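Local coordinates for dehydrogenase (Thermotoga maritima, PDB 3EZY) that catalyses the NAD(+)-dependent oxidation of myo-inositol to scyllo-inosose, probably as part of a myo-inositol degradation pathway, at the interface of chains A and B and the interface of chains A and C. Numbering follows the deposited sequence. Chains: chain A/B/C, Dehydrogenase.

Contact 1: the interface of chains A and B. Residues chain A 149-151, 226-228; chain B 149, 226, 242.
Beta-sheets of the C-terminal Gfo/Idh/MocA domain pack face to face across the A-B two-fold of the deposited assembly, and A:Arg149 and B:Arg149 of strand 145-153 lie against each other here, departing from exact symmetry in their torsions and in the partners described. Their guanidinium planes are tilted 32° apart and overlap only toward the rim, the NE of each lying over a face of the other. The acidic partners probably offset the like charges. B:Arg149, bent at chi2 and chi3, turns its NE/NH2 side to the carboxylate of A:Asp228 and grips one oxygen with both nitrogens: NH2 lies 3.0 Å from OD2 and NE 3.2 Å from the same OD2. The carboxylate stands steeply to the guanidinium, at 79°, and NE comes from above its plane while NH2 arrives on the anti side. A:Thr151 OG1 also donates to this OD2, at 2.9 Å on the syn side. B:Arg149 NH2 further bonds A:Val226 O from above the carbonyl plane (3.2 Å). In A:Arg149, CG anti to the backbone N (chi1 177°) and a bend at chi2 lay the guanidinium beside A:Thr151, whose OG1 both NE and NH2 hold in the guanidinium plane, while NH2 goes on to a salt bridge with B:Glu242 OE1 (2.9 Å). A leucine in place of A:Arg149 would probably leave B:Glu242 without its cationic mate and A:Thr151 OG1 freer to turn away from A:Asp228. Beside the charged groups, A:Val226 CG1 and B:Val226 CG1 meet tip to tip at a tight 3.4 Å. The site lies on the sheet face turned toward the other subunit, on strands 145-153 and 224-230 of both chains, with strand 238-245 of chain B at its side.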
# COMPACT_ATOMS: atom_id res chain seq x y z
N ARG A 149 14.27 9.81 11.01
CA ARG A 149 14.38 8.40 11.33
C ARG A 149 15.05 7.62 10.20
O ARG A 149 14.62 7.73 9.04
CB ARG A 149 13.01 7.83 11.53
CG ARG A 149 13.01 6.35 11.79
CD ARG A 149 12.55 5.49 10.62
NE ARG A 149 12.53 4.07 10.99
CZ ARG A 149 11.43 3.40 11.39
NH1 ARG A 149 10.24 4.04 11.49
NH2 ARG A 149 11.53 2.10 11.74
N ILE A 150 16.07 6.83 10.54
CA ILE A 150 16.71 5.95 9.58
C ILE A 150 16.79 4.55 10.15
O ILE A 150 17.24 4.34 11.29
CB ILE A 150 18.14 6.44 9.22
CG1 ILE A 150 18.09 7.85 8.60
CG2 ILE A 150 18.90 5.39 8.35
CD1 ILE A 150 19.47 8.46 8.34
N THR A 151 16.36 3.59 9.36
CA THR A 151 16.55 2.19 9.73
C THR A 151 17.42 1.63 8.65
O THR A 151 17.11 1.82 7.48
CB THR A 151 15.21 1.46 9.72
OG1 THR A 151 14.40 2.01 10.77
CG2 THR A 151 15.37 -0.06 9.88
N VAL A 226 17.09 9.54 14.91
CA VAL A 226 17.33 8.23 15.51
C VAL A 226 17.68 7.28 14.38
O VAL A 226 16.95 7.14 13.38
CB VAL A 226 16.08 7.62 16.20
CG1 VAL A 226 16.48 6.23 16.80
CG2 VAL A 226 15.51 8.51 17.30
N ILE A 227 18.84 6.67 14.48
CA ILE A 227 19.22 5.68 13.49
C ILE A 227 19.14 4.37 14.23
O ILE A 227 19.59 4.35 15.38
CB ILE A 227 20.68 5.86 13.08
CG1 ILE A 227 20.89 7.18 12.38
CG2 ILE A 227 21.13 4.65 12.20
CD1 ILE A 227 22.38 7.58 12.18
N ASP A 228 18.60 3.31 13.60
CA ASP A 228 18.79 1.96 14.15
C ASP A 228 19.37 0.99 13.12
O ASP A 228 19.01 1.08 11.92
CB ASP A 228 17.50 1.40 14.83
CG ASP A 228 16.44 1.02 13.84
OD1 ASP A 228 16.27 -0.21 13.59
OD2 ASP A 228 15.78 1.94 13.32
N ARG B 149 10.16 0.10 17.75
CA ARG B 149 9.99 1.49 17.30
C ARG B 149 8.56 1.95 17.63
O ARG B 149 7.58 1.29 17.22
CB ARG B 149 10.19 1.55 15.78
CG ARG B 149 10.88 2.79 15.21
CD ARG B 149 12.30 2.96 15.85
NE ARG B 149 13.42 3.28 14.93
CZ ARG B 149 13.86 4.51 14.72
NH1 ARG B 149 13.21 5.54 15.31
NH2 ARG B 149 14.92 4.71 13.91
N VAL B 226 13.10 2.60 20.64
CA VAL B 226 13.11 4.04 20.45
C VAL B 226 11.70 4.55 20.32
O VAL B 226 10.95 4.09 19.44
CB VAL B 226 13.85 4.43 19.17
CG1 VAL B 226 14.04 5.97 19.13
CG2 VAL B 226 15.22 3.75 19.15
N GLU B 242 6.43 -0.66 15.51
CA GLU B 242 7.10 -1.71 14.77
C GLU B 242 7.93 -2.57 15.74
O GLU B 242 8.50 -2.07 16.72
CB GLU B 242 8.00 -1.10 13.67
CG GLU B 242 8.99 -2.08 13.01
CD GLU B 242 10.06 -1.39 12.16
OE1 GLU B 242 9.80 -0.24 11.68
OE2 GLU B 242 11.16 -2.00 12.01

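Contact 2: the interface of chains A and C. Residues chain A 258, 260; chain C 129, 132-133, 250-252.
A:Val260, the first residue of strand 260-264, enters a groove of chain C between helix 128-138 and strand 248-252, in the C-terminal region of this Gfo/Idh/MocA-family dehydrogenase. It pairs with C:Ala252 in an antiparallel beta bridge, which joins strands of different subunits edge to edge. The backbone passes close by, with A:Val260 CA 3.2 Å from C:Phe251 O. The tight part is the valine fork, in a contact that buries 68 Å² of A:Val260. With CG1 anti to the backbone N (chi1 -178°), the two methyls part toward different walls. CG1 leans on the strand, 3.6 Å from C:Ile250 CG1, and the CD1 of that isoleucine also touches it, the two side chains meeting at a slant. CG2 points to the helix, where it lies 3.4 Å from C:Asn129 O and 4.0 Å from C:Lys132 CB. The lysine lies nearly perpendicular to the valine and presents the root of its chain, CB and CG, rather than its amine. Packing is looser toward A:Thr258, which lies in a loop ahead of the strand and gives up 18 Å². Here the side chains of A:Thr258 and C:Asn129 run antiparallel past one another, and the asparagine amide oxygen OD1 comes 3.5 Å from A:Thr258 CA. A:Thr258 OG1 stands 4.0 Å from C:Lys132 CB. Beyond CG, the lysine bends at chi2 (77°) and carries NZ away from both chain A residues.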
# COMPACT_ATOMS: atom_id res chain seq x y z
N THR A 258 9.05 -7.13 -7.34
CA THR A 258 8.05 -7.11 -8.37
C THR A 258 6.82 -6.29 -7.86
O THR A 258 6.73 -6.01 -6.68
CB THR A 258 7.73 -8.56 -8.59
OG1 THR A 258 8.29 -9.08 -9.83
CG2 THR A 258 6.38 -8.89 -8.30
N VAL A 260 3.82 -7.52 -8.02
CA VAL A 260 2.79 -8.55 -7.89
C VAL A 260 2.34 -8.76 -6.46
O VAL A 260 3.17 -8.75 -5.52
CB VAL A 260 3.30 -9.93 -8.50
CG1 VAL A 260 2.22 -11.02 -8.43
CG2 VAL A 260 3.74 -9.75 -9.95
N ASN C 129 6.95 -7.89 -14.20
CA ASN C 129 5.80 -8.11 -13.37
C ASN C 129 4.77 -9.02 -14.03
O ASN C 129 4.17 -9.84 -13.36
CB ASN C 129 5.17 -6.76 -13.04
CG ASN C 129 6.17 -5.81 -12.44
OD1 ASN C 129 6.82 -6.15 -11.46
ND2 ASN C 129 6.28 -4.58 -13.01
N LYS C 132 6.17 -12.69 -13.96
CA LYS C 132 6.05 -13.24 -12.62
C LYS C 132 4.61 -13.70 -12.37
O LYS C 132 4.38 -14.80 -11.87
CB LYS C 132 6.40 -12.17 -11.58
CG LYS C 132 6.45 -12.72 -10.20
CD LYS C 132 7.77 -13.49 -10.04
CE LYS C 132 7.70 -14.41 -8.84
NZ LYS C 132 8.97 -15.21 -8.65
N LEU C 133 3.64 -12.85 -12.71
CA LEU C 133 2.23 -13.21 -12.52
C LEU C 133 1.85 -14.46 -13.33
O LEU C 133 1.19 -15.36 -12.81
CB LEU C 133 1.29 -12.02 -12.87
CG LEU C 133 -0.22 -12.21 -12.67
CD1 LEU C 133 -0.90 -10.86 -12.30
CD2 LEU C 133 -0.91 -12.83 -13.92
N ILE C 250 -4.57 -12.84 -7.80
CA ILE C 250 -3.21 -12.36 -8.04
C ILE C 250 -3.30 -11.13 -8.97
O ILE C 250 -4.14 -11.10 -9.84
CB ILE C 250 -2.27 -13.46 -8.64
CG1 ILE C 250 -0.79 -13.01 -8.68
CG2 ILE C 250 -2.75 -13.94 -10.03
CD1 ILE C 250 0.18 -14.22 -8.89
N PHE C 251 -2.44 -10.13 -8.76
CA PHE C 251 -2.59 -8.82 -9.37
C PHE C 251 -1.19 -8.30 -9.71
O PHE C 251 -0.27 -8.47 -8.89
CB PHE C 251 -3.27 -7.96 -8.27
CG PHE C 251 -3.18 -6.50 -8.46
CD1 PHE C 251 -3.86 -5.89 -9.53
CD2 PHE C 251 -2.48 -5.71 -7.57
CE1 PHE C 251 -3.81 -4.52 -9.74
CE2 PHE C 251 -2.45 -4.32 -7.77
CZ PHE C 251 -3.12 -3.73 -8.87
N ALA C 252 -1.00 -7.64 -10.85
CA ALA C 252 0.23 -6.89 -11.08
C ALA C 252 -0.14 -5.43 -11.23
O ALA C 252 -0.96 -5.07 -12.09
CB ALA C 252 0.91 -7.36 -12.33

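Contacts 1 and 2 lie about 31 Å apart between the centres of their C-alpha atoms and have no chain A residue in common. Contact 1 uses strands 145-153 and 224-230 of chain A to meet chain B, whereas contact 2 uses the start of strand 260-264 and the loop before it to reach chain C. One subunit therefore touches two neighbours through separate surfaces, each across its own two-fold axis. Repeated in every copy, two such axes suffice to close four chains into the deposited assembly; whether this is the form in solution the structure alone does not show.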